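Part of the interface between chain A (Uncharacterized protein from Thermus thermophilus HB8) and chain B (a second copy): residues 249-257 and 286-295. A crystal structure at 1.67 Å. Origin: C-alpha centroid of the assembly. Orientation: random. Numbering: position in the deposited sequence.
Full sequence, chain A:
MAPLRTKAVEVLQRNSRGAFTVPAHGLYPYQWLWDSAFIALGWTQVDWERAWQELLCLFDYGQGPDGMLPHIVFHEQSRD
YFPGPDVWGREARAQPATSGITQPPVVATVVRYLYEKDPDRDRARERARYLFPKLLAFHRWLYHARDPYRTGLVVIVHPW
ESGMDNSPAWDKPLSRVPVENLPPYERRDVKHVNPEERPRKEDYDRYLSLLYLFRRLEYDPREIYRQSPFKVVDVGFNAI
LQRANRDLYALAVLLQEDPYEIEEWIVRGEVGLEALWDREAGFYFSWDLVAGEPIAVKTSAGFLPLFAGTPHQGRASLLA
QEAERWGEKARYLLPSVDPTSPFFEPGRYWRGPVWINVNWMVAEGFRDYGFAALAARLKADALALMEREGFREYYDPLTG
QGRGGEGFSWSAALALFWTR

Chain A, residues 249-257: YALAVLLQE
Chain B (286-295) SWDLVAGEPI

What does the helix bring to chain B first? A:Tyr249 through A:Leu254 are helical, with A:Tyr249 O accepting from A:Val253 N at 3.0 Å and A:Ala250 O from A:Leu254 N at 2.9 Å. A:Ala250 points sideways, and its CB lies 3.7 Å from CH2 of B:Trp287, whose CA-to-CB bond points toward the helix and whose chi1 is m and chi2 -6°. A:Leu251, pointing away, and A:Ala252, out of reach, make no contact with this stretch of chain B.

How is the indole held? A:Val253, chi1 t, sets CG1 3.7 Å from B:Trp287 CZ3, at the ring edge. A:Leu254, m and t, covers one face: its CD2 lies 3.9 Å from the centroid of the six-membered ring of B:Trp287, 30° off the normal, a CH-pi contact. A:Leu254 CD1 also reaches B:Pro294 CD at 4.2 Å.

Why is glycine well suited to position 292? B:Trp287 and B:Asp288 lie in one strand, B:Glu293 and B:Pro294 in another; B:Asp288 N donates to B:Glu293 O at 2.8 Å. In the turn between them B:Gly292 takes phi/psi 69/41, its CA 4.5 Å from A:Leu254 CA and 3.2 Å from A:Leu254 O. An ideal CB there would clash with that oxygen at 2.9 Å, and positive phi itself favours glycine.

How does the helix end against the turn? A:Gln256 (60/50) closes a Schellman motif, with A:Glu257 N bonded to A:Ala252 O at 2.8 Å and A:Gln256 N to A:Val253 O at 3.1 Å. Its side chain, m and m, folds back so that NE2 donates to A:Val253 O at 3.0 Å; NE2 also touches B:Leu289 CD1 at 3.2 Å. B:Leu289 is m and t. No direct hydrogen bond crosses; one water donates to both A:Leu254 O (2.6 Å) and B:Leu289 O (2.8 Å), bridging the chains.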

# COMPACT_ATOMS: atom_id res chain seq x y z
N TYR A 249 15.27 7.26 2.21
CA TYR A 249 14.26 8.29 2.44
C TYR A 249 14.31 8.77 3.90
O TYR A 249 14.34 9.96 4.19
CB TYR A 249 12.86 7.76 2.09
CG TYR A 249 11.77 8.68 2.61
CD1 TYR A 249 11.32 9.75 1.84
CD2 TYR A 249 11.23 8.52 3.87
CE1 TYR A 249 10.36 10.63 2.31
CE2 TYR A 249 10.27 9.39 4.36
CZ TYR A 249 9.84 10.44 3.57
OH TYR A 249 8.88 11.31 4.08
N ALA A 250 14.31 7.82 4.83
CA ALA A 250 14.32 8.16 6.25
C ALA A 250 15.56 8.96 6.60
O ALA A 250 15.48 9.98 7.27
CB ALA A 250 14.20 6.91 7.10
N LEU A 251 16.71 8.50 6.13
CA LEU A 251 17.97 9.28 6.29
C LEU A 251 17.86 10.69 5.74
O LEU A 251 18.26 11.63 6.40
CB LEU A 251 19.14 8.57 5.61
CG LEU A 251 19.74 7.41 6.36
CD1 LEU A 251 20.56 6.54 5.41
CD2 LEU A 251 20.59 7.92 7.53
N ALA A 252 17.33 10.83 4.53
CA ALA A 252 17.15 12.15 3.92
C ALA A 252 16.33 13.07 4.82
O ALA A 252 16.70 14.23 5.04
CB ALA A 252 16.47 12.02 2.56
N VAL A 253 15.21 12.56 5.32
CA VAL A 253 14.34 13.41 6.16
C VAL A 253 15.07 13.78 7.45
O VAL A 253 15.04 14.95 7.86
CB VAL A 253 12.97 12.76 6.46
CG1 VAL A 253 12.16 13.65 7.38
CG2 VAL A 253 12.19 12.54 5.17
N LEU A 254 15.69 12.80 8.09
CA LEU A 254 16.41 13.04 9.35
C LEU A 254 17.56 14.04 9.20
O LEU A 254 17.79 14.86 10.11
CB LEU A 254 16.90 11.74 9.96
CG LEU A 254 15.79 10.81 10.50
CD1 LEU A 254 16.34 9.45 10.80
CD2 LEU A 254 15.15 11.41 11.75
N LEU A 255 18.23 13.98 8.07
CA LEU A 255 19.35 14.89 7.74
C LEU A 255 18.90 16.21 7.10
O LEU A 255 19.72 17.09 6.79
CB LEU A 255 20.34 14.19 6.81
CG LEU A 255 21.08 12.97 7.33
CD1 LEU A 255 21.96 12.41 6.22
CD2 LEU A 255 21.89 13.25 8.58
N GLN A 256 17.60 16.35 6.88
CA GLN A 256 17.01 17.53 6.27
C GLN A 256 17.54 17.79 4.86
O GLN A 256 17.96 18.90 4.52
CB GLN A 256 17.10 18.75 7.21
CG GLN A 256 16.24 18.58 8.46
CD GLN A 256 14.77 18.81 8.18
OE1 GLN A 256 14.27 19.95 8.26
NE2 GLN A 256 14.05 17.74 7.85
N GLU A 257 17.51 16.73 4.05
CA GLU A 257 17.73 16.79 2.61
C GLU A 257 16.40 16.54 1.89
O GLU A 257 15.48 15.98 2.47
CB GLU A 257 18.77 15.74 2.21
CG GLU A 257 20.13 15.96 2.83
CD GLU A 257 20.84 17.18 2.26
OE1 GLU A 257 20.35 17.72 1.24
OE2 GLU A 257 21.85 17.61 2.83
N SER B 286 7.80 9.71 16.80
CA SER B 286 8.02 11.04 16.26
C SER B 286 9.54 11.24 16.06
O SER B 286 10.35 10.53 16.67
CB SER B 286 7.46 12.08 17.22
OG SER B 286 6.05 11.96 17.37
N TRP B 287 9.89 12.19 15.19
CA TRP B 287 11.26 12.51 14.87
C TRP B 287 11.64 13.94 15.25
O TRP B 287 10.88 14.88 15.03
CB TRP B 287 11.54 12.29 13.40
CG TRP B 287 11.54 10.88 12.93
CD1 TRP B 287 11.43 9.74 13.67
CD2 TRP B 287 11.72 10.46 11.58
NE1 TRP B 287 11.52 8.64 12.86
CE2 TRP B 287 11.69 9.06 11.57
CE3 TRP B 287 11.87 11.14 10.37
CZ2 TRP B 287 11.83 8.32 10.40
CZ3 TRP B 287 12.00 10.40 9.21
CH2 TRP B 287 11.97 9.01 9.23
N ASP B 288 12.85 14.08 15.79
CA ASP B 288 13.40 15.37 16.15
C ASP B 288 14.34 15.81 15.05
O ASP B 288 15.40 15.21 14.86
CB ASP B 288 14.17 15.22 17.47
CG ASP B 288 14.87 16.49 17.91
OD1 ASP B 288 14.97 17.45 17.12
OD2 ASP B 288 15.36 16.47 19.06
N LEU B 289 13.94 16.83 14.31
CA LEU B 289 14.70 17.25 13.12
C LEU B 289 15.85 18.18 13.46
O LEU B 289 16.72 18.41 12.61
CB LEU B 289 13.81 17.88 12.07
CG LEU B 289 12.71 16.99 11.45
CD1 LEU B 289 12.00 17.77 10.36
CD2 LEU B 289 13.24 15.68 10.91
N VAL B 290 15.86 18.73 14.67
CA VAL B 290 17.02 19.52 15.11
C VAL B 290 18.19 18.58 15.40
O VAL B 290 19.29 18.78 14.88
CB VAL B 290 16.66 20.41 16.32
CG1 VAL B 290 17.91 21.05 16.92
CG2 VAL B 290 15.64 21.45 15.91
N ALA B 291 17.94 17.53 16.19
CA ALA B 291 18.93 16.50 16.47
C ALA B 291 19.11 15.57 15.27
O ALA B 291 20.17 14.94 15.11
CB ALA B 291 18.52 15.69 17.69
N GLY B 292 18.10 15.49 14.42
CA GLY B 292 18.10 14.53 13.29
C GLY B 292 17.96 13.08 13.73
O GLY B 292 18.62 12.19 13.15
N GLU B 293 17.10 12.83 14.72
CA GLU B 293 16.97 11.52 15.36
C GLU B 293 15.53 11.16 15.64
O GLU B 293 14.75 12.03 16.05
CB GLU B 293 17.62 11.54 16.74
CG GLU B 293 19.09 11.82 16.72
CD GLU B 293 19.67 11.95 18.11
OE1 GLU B 293 18.93 11.82 19.12
OE2 GLU B 293 20.87 12.19 18.18
N PRO B 294 15.19 9.87 15.53
CA PRO B 294 13.92 9.46 16.14
C PRO B 294 13.88 9.72 17.65
O PRO B 294 14.89 9.61 18.34
CB PRO B 294 13.87 7.96 15.85
CG PRO B 294 14.73 7.79 14.65
CD PRO B 294 15.86 8.75 14.87
N ILE B 295 12.71 10.08 18.15
CA ILE B 295 12.47 10.24 19.57
C ILE B 295 11.94 8.91 20.09
O ILE B 295 10.78 8.54 19.86
CB ILE B 295 11.45 11.36 19.84
CG1 ILE B 295 11.94 12.71 19.26
CG2 ILE B 295 11.16 11.44 21.34
CD1 ILE B 295 10.84 13.74 19.09
O HOH W 1 18.66 17.19 11.00